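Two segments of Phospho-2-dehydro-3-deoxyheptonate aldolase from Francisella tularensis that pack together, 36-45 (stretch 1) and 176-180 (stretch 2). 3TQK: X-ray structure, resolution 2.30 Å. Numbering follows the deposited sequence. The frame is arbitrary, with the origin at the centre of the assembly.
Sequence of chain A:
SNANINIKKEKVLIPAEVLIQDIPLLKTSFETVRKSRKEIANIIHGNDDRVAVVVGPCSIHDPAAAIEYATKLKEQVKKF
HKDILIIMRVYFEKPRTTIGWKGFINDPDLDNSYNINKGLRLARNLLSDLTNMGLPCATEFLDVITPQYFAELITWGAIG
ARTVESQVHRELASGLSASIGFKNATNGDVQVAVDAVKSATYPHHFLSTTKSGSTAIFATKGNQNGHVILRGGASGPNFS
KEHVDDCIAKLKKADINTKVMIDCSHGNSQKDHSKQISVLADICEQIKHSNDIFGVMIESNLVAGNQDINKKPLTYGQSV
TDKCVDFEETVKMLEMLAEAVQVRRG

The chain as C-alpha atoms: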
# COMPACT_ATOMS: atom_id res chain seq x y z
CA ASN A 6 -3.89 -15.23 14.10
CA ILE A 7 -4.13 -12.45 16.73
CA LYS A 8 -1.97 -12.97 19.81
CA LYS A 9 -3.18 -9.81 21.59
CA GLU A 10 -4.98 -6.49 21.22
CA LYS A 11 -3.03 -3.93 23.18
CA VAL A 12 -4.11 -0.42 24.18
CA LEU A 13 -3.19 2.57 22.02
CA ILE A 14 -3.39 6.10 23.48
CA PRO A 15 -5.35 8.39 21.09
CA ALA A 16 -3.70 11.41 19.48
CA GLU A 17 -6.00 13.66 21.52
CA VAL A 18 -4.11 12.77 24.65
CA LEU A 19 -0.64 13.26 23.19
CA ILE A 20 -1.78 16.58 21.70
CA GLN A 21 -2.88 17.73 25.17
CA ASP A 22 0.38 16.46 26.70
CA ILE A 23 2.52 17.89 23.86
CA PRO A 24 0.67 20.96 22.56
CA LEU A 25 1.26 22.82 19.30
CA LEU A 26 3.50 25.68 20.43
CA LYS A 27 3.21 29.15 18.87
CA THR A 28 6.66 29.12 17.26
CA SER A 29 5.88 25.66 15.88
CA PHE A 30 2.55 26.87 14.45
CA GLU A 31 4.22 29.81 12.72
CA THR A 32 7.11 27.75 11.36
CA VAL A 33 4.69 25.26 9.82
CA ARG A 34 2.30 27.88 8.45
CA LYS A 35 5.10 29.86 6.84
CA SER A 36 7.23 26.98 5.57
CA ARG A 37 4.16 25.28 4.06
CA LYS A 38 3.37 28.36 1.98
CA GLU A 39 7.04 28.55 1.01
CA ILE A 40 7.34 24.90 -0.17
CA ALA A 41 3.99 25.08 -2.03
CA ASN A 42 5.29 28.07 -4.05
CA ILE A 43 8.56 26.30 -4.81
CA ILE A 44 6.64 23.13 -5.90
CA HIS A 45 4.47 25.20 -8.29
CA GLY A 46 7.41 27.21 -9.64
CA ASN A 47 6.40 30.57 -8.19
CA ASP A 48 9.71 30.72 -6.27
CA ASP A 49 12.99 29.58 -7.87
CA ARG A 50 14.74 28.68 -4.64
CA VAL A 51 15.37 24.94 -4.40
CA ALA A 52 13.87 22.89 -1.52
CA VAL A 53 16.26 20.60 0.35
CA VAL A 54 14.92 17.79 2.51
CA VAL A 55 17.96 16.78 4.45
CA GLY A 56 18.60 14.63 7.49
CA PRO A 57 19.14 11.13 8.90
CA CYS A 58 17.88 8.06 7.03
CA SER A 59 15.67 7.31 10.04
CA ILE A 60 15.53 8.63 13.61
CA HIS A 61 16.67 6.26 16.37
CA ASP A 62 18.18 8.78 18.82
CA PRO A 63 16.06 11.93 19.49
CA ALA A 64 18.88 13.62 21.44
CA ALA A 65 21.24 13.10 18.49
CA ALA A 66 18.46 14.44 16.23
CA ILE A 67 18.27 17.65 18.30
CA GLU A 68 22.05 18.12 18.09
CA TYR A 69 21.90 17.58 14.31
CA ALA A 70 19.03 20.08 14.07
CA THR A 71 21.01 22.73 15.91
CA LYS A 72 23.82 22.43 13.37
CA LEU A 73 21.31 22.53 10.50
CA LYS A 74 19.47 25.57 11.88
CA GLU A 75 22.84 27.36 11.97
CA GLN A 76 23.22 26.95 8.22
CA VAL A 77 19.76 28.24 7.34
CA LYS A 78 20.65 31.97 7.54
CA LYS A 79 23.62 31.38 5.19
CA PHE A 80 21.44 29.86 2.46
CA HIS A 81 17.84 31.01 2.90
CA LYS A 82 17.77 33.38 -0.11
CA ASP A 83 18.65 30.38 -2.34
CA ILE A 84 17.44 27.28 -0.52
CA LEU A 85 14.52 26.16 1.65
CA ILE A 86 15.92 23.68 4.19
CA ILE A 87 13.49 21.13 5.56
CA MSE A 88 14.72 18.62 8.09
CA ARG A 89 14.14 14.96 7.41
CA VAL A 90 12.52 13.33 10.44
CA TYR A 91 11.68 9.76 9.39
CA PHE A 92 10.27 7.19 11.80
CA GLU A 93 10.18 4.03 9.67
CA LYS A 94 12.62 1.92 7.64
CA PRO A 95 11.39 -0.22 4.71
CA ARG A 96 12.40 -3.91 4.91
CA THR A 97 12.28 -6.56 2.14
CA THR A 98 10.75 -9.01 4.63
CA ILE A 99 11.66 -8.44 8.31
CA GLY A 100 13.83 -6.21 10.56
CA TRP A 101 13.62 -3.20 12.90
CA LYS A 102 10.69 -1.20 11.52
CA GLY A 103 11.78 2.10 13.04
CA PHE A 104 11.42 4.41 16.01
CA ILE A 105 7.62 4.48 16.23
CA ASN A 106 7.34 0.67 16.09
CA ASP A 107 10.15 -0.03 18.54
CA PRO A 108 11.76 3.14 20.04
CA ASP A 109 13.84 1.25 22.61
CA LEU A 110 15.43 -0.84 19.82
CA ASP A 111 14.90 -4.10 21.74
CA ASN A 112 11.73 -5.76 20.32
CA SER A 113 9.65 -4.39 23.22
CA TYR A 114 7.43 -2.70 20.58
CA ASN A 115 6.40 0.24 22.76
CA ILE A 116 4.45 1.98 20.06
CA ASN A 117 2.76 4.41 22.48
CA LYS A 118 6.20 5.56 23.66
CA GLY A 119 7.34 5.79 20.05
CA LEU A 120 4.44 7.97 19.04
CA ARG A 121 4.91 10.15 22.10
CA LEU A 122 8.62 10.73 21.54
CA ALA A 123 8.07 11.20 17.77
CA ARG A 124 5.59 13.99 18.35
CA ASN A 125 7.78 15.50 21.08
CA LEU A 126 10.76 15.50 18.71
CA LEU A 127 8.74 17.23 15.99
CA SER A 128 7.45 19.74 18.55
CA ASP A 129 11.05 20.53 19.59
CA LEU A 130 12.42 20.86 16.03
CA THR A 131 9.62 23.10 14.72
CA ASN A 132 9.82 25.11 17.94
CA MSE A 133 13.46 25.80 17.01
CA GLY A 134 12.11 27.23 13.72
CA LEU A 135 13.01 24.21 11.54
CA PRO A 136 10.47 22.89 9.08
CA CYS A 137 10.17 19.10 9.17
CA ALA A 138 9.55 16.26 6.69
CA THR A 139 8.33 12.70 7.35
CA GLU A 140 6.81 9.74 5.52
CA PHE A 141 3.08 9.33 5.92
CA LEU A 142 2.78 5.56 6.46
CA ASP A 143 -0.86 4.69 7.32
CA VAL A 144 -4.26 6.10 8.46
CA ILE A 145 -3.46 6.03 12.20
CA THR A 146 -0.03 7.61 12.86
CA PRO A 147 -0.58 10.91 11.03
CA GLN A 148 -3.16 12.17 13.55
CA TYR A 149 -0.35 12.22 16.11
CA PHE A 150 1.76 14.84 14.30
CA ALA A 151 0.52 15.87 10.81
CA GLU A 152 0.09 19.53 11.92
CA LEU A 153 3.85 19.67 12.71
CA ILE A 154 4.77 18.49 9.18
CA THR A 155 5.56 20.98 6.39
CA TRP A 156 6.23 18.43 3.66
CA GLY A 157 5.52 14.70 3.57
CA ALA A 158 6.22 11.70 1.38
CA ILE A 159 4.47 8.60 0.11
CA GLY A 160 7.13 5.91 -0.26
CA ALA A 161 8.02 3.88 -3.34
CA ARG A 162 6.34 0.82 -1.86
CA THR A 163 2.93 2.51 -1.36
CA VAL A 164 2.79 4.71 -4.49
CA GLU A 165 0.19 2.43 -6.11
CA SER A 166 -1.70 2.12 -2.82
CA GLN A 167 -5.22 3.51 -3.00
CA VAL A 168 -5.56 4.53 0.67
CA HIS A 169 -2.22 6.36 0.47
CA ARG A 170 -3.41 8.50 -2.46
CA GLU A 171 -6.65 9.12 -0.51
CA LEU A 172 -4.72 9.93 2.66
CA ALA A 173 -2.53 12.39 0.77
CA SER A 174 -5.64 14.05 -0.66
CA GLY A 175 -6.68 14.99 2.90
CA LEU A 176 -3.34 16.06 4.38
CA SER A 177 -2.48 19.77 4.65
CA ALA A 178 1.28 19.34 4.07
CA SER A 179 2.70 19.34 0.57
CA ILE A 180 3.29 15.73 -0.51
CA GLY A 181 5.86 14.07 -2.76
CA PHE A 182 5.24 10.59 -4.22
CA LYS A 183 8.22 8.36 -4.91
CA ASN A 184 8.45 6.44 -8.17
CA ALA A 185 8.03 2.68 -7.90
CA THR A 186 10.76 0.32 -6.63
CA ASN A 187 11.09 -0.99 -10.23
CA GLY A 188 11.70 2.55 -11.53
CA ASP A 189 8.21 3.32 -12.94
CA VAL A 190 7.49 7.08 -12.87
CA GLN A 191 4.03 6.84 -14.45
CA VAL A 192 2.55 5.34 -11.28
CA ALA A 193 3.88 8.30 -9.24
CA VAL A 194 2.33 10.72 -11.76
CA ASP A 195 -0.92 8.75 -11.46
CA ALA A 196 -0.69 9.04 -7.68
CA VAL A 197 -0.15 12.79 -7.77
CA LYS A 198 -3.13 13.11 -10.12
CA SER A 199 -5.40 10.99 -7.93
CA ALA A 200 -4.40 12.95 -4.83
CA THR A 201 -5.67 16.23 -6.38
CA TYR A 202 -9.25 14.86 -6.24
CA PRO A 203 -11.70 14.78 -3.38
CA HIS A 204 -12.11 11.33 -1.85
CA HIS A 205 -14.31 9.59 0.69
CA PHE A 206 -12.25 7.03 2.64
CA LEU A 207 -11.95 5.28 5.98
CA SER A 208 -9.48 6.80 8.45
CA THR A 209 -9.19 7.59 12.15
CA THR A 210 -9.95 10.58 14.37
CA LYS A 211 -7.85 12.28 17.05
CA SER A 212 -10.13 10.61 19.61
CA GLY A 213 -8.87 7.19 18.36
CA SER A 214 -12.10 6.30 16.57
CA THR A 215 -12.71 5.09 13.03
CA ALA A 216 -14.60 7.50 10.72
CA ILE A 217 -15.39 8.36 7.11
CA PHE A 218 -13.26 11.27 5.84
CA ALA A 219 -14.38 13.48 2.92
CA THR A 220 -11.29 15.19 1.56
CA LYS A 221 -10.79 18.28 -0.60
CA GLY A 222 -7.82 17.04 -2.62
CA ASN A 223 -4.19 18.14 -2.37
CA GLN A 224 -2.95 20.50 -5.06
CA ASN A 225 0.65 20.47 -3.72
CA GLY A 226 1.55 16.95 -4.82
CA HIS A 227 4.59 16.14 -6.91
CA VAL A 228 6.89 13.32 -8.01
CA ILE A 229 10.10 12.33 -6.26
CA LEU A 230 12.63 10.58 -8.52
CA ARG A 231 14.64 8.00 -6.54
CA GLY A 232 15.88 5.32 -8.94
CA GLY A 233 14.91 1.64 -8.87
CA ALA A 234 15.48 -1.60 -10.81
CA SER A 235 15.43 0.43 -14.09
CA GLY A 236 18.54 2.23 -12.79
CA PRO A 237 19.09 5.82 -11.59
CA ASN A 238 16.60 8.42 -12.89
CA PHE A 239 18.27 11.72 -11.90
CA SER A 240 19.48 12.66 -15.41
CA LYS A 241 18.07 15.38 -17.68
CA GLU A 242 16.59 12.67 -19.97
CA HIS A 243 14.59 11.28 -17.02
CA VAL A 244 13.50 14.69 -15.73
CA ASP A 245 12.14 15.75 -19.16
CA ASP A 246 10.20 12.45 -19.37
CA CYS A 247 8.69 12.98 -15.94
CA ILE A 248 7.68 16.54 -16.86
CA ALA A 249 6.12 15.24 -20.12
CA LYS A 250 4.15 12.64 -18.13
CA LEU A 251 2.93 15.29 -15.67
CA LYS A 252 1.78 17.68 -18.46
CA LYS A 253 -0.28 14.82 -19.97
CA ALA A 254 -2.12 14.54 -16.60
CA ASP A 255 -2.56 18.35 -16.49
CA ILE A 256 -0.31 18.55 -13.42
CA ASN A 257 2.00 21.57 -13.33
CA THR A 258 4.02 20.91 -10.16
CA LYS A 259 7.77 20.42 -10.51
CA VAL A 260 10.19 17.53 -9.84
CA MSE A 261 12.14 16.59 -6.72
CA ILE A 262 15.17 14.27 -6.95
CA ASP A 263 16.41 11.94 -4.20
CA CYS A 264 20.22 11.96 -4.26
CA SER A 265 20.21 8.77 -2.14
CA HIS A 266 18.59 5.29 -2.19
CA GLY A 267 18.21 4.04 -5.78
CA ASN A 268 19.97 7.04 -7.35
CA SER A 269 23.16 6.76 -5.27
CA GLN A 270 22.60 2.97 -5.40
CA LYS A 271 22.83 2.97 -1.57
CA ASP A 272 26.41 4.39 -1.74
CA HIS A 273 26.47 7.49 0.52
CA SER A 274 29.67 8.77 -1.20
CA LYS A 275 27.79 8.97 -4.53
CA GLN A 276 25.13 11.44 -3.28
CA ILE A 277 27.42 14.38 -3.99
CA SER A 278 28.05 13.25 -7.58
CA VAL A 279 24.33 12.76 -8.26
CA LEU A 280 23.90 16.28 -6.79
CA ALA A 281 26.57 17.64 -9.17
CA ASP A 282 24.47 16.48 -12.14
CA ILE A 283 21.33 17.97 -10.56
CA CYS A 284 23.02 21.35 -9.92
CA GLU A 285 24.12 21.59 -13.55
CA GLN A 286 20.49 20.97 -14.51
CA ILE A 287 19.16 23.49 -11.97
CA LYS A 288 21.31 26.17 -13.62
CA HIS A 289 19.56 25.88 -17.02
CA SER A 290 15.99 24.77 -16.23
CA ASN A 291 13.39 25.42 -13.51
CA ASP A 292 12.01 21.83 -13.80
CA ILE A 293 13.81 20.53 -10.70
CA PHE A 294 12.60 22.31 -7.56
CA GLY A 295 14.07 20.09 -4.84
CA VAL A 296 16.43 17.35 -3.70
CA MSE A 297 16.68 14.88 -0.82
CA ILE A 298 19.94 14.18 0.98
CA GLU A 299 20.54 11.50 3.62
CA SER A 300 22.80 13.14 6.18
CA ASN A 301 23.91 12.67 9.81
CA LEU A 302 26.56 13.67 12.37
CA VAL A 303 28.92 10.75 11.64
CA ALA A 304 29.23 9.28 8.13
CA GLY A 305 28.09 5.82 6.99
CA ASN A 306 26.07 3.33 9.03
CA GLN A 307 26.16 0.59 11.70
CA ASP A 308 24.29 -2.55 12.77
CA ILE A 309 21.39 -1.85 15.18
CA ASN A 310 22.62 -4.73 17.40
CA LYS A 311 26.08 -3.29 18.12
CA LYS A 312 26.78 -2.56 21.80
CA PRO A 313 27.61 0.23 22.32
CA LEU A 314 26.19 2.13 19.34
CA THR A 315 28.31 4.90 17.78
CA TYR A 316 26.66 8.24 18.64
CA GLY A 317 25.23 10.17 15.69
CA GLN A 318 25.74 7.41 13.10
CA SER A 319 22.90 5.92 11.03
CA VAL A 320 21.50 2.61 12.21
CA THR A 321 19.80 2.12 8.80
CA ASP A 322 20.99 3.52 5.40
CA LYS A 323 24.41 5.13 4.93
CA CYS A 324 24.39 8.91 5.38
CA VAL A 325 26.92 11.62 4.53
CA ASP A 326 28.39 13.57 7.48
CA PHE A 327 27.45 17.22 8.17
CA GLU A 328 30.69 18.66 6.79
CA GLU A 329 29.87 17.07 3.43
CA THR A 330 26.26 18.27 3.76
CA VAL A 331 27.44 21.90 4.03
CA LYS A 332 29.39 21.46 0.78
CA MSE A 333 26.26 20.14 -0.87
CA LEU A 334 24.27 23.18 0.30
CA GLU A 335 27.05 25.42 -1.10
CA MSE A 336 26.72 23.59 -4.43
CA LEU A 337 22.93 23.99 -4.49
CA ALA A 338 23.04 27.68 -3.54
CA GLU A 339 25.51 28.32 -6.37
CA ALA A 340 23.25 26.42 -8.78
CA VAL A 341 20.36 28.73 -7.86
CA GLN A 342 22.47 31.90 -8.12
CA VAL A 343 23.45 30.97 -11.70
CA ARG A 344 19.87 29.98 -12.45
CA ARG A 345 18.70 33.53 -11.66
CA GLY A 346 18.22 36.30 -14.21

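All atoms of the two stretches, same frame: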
# COMPACT_ATOMS: atom_id res chain seq x y z
N SER A 36 6.45 27.89 6.41
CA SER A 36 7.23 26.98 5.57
C SER A 36 6.35 26.23 4.58
O SER A 36 6.79 25.92 3.47
CB SER A 36 8.02 25.99 6.43
OG SER A 36 7.19 25.25 7.31
N ARG A 37 5.10 25.94 4.96
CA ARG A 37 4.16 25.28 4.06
C ARG A 37 3.84 26.15 2.85
O ARG A 37 3.77 25.64 1.72
CB ARG A 37 2.86 24.90 4.76
CG ARG A 37 2.94 23.63 5.55
CD ARG A 37 1.60 23.33 6.18
NE ARG A 37 1.58 22.07 6.92
CZ ARG A 37 0.57 21.69 7.70
NH1 ARG A 37 -0.49 22.46 7.85
NH2 ARG A 37 0.61 20.53 8.35
N LYS A 38 3.61 27.44 3.08
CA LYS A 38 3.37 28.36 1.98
C LYS A 38 4.62 28.42 1.09
O LYS A 38 4.54 28.35 -0.13
CB LYS A 38 3.02 29.77 2.47
CG LYS A 38 1.65 29.90 3.13
CD LYS A 38 1.41 31.38 3.50
CE LYS A 38 0.47 31.56 4.69
NZ LYS A 38 0.73 32.88 5.38
N GLU A 39 5.78 28.52 1.73
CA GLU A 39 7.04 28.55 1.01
C GLU A 39 7.30 27.31 0.14
O GLU A 39 7.72 27.46 -1.01
CB GLU A 39 8.19 28.80 1.98
CG GLU A 39 8.14 30.22 2.60
CD GLU A 39 9.39 30.57 3.42
OE1 GLU A 39 10.31 29.72 3.53
OE2 GLU A 39 9.44 31.71 3.96
N ILE A 40 7.08 26.10 0.65
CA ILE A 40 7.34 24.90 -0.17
C ILE A 40 6.28 24.75 -1.27
O ILE A 40 6.61 24.31 -2.37
CB ILE A 40 7.43 23.59 0.67
CG1 ILE A 40 7.98 22.44 -0.18
CG2 ILE A 40 6.08 23.20 1.27
CD1 ILE A 40 9.32 22.68 -0.82
N ALA A 41 5.03 25.13 -1.00
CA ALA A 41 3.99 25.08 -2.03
C ALA A 41 4.37 25.95 -3.24
O ALA A 41 4.24 25.51 -4.38
CB ALA A 41 2.62 25.52 -1.45
N ASN A 42 4.87 27.15 -2.99
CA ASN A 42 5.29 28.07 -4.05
C ASN A 42 6.50 27.56 -4.82
O ASN A 42 6.57 27.72 -6.04
CB ASN A 42 5.59 29.44 -3.47
CG ASN A 42 4.33 30.23 -3.19
OD1 ASN A 42 3.43 30.32 -4.04
ND2 ASN A 42 4.26 30.85 -2.02
N ILE A 43 7.44 26.94 -4.13
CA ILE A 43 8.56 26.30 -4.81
C ILE A 43 8.06 25.14 -5.69
O ILE A 43 8.44 25.05 -6.85
CB ILE A 43 9.64 25.86 -3.83
CG1 ILE A 43 10.29 27.09 -3.19
CG2 ILE A 43 10.69 25.04 -4.55
CD1 ILE A 43 11.09 26.79 -1.91
N ILE A 44 7.18 24.30 -5.16
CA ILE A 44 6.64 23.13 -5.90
C ILE A 44 5.93 23.55 -7.20
O ILE A 44 6.03 22.85 -8.22
CB ILE A 44 5.64 22.30 -5.02
CG1 ILE A 44 6.38 21.54 -3.93
CG2 ILE A 44 4.85 21.31 -5.87
CD1 ILE A 44 5.48 21.00 -2.79
N HIS A 45 5.23 24.68 -7.15
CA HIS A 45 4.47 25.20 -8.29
C HIS A 45 5.27 26.14 -9.18
O HIS A 45 4.77 26.59 -10.21
CB HIS A 45 3.22 25.91 -7.79
CG HIS A 45 2.13 24.98 -7.37
ND1 HIS A 45 1.17 24.52 -8.24
CD2 HIS A 45 1.84 24.44 -6.17
CE1 HIS A 45 0.34 23.73 -7.60
NE2 HIS A 45 0.72 23.65 -6.34
N LEU A 176 -4.38 15.45 3.57
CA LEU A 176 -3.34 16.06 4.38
C LEU A 176 -3.11 17.51 3.97
O LEU A 176 -3.27 17.86 2.81
CB LEU A 176 -2.04 15.26 4.27
CG LEU A 176 -2.10 13.92 4.99
CD1 LEU A 176 -0.87 13.11 4.66
CD2 LEU A 176 -2.22 14.13 6.48
N SER A 177 -2.74 18.36 4.93
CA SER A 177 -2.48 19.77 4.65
C SER A 177 -1.08 20.00 4.07
O SER A 177 -0.89 20.85 3.20
CB SER A 177 -2.64 20.61 5.92
OG SER A 177 -4.00 20.69 6.33
N ALA A 178 -0.10 19.26 4.56
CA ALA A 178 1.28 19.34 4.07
C ALA A 178 1.34 19.16 2.55
O ALA A 178 0.48 18.52 1.96
CB ALA A 178 2.14 18.27 4.75
N SER A 179 2.36 19.73 1.93
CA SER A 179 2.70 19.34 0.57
C SER A 179 3.19 17.89 0.61
O SER A 179 3.73 17.45 1.63
CB SER A 179 3.79 20.26 0.01
OG SER A 179 3.29 21.56 -0.21
N ILE A 180 2.98 17.15 -0.47
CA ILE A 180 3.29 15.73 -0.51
C ILE A 180 4.04 15.35 -1.78
O ILE A 180 3.59 15.65 -2.87
CB ILE A 180 2.03 14.86 -0.45
CG1 ILE A 180 1.21 15.16 0.80
CG2 ILE A 180 2.38 13.37 -0.50
CD1 ILE A 180 1.93 14.80 2.10
O HOH W 1 2.56 23.12 1.75

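The contact between these two segments is small, burying 234 Å² in all, and no direct hydrogen bond crosses it. It rests on van der Waals packing and one bridging water, and two residues, Ser179 and Arg37, carry most of it. Stretch 1 is helical, its backbone tied by regular i to i+4 hydrogen bonds such as Ala41 N to Arg37 O (3.0 Å) and Ile44 N to Ile40 O (2.8 Å). That periodicity brings Arg37, Ile40, Ala41 and Ile44 to the side that meets stretch 2, while the CA-to-CB bond of Lys38 points away and its side chain remains exposed.

Ser179, at the start of the strand, loses the most surface. Its CA-to-CB bond points toward the helix, and its short side chain lets the strand come close, with Ser179 CA 6.4 Å from Ala41 CA. Around it the packing is largely aliphatic: Ile44 CD1 lies 3.4 Å from Ser179 CB, and Ile40 CG2 lies 3.6 Å from Ser179 OG. The two isoleucines supply branched hydrocarbon that fills space around the serine. Ala41, whose CA is 4.0 Å from Ser179 OG, presents only a methyl group, so the helix backbone itself can be approached.

A hydroxyl in such surroundings needs a polar partner, and the water provides one. It lies 2.6 Å from Ser179 OG and donates a hydrogen bond to Arg37 O, 2.8 Å away. The same carbonyl accepts the helical bond from Ala41 N, so the water links the serine to the helix backbone without displacing a helical hydrogen bond.

Arg37 covers the other end of the contact. Its CA-to-CB bond points toward stretch 2; chi1 is m, and chi2 and chi3 are both t, so the chain is extended and carries the guanidinium along the loop before the strand. Ala178 N and Ser177 CB lie over one face of that group, with Ser177 CB 3.4 Å from Arg37 NH1, and Arg37 NE is 4.0 Å from Ala178 CA. Arginine suits this place because its planar head can pack by its face while its nitrogens bond within the plane; NE and NH2 are hydrogen-bonded elsewhere in the structure.

Ala178 is buried, with its CA-to-CB bond directed sideways, and its methyl adds little bulk beside the arginine. Ser177 is exposed and offers its CB to the guanidinium, a position where a polar side chain is at ease.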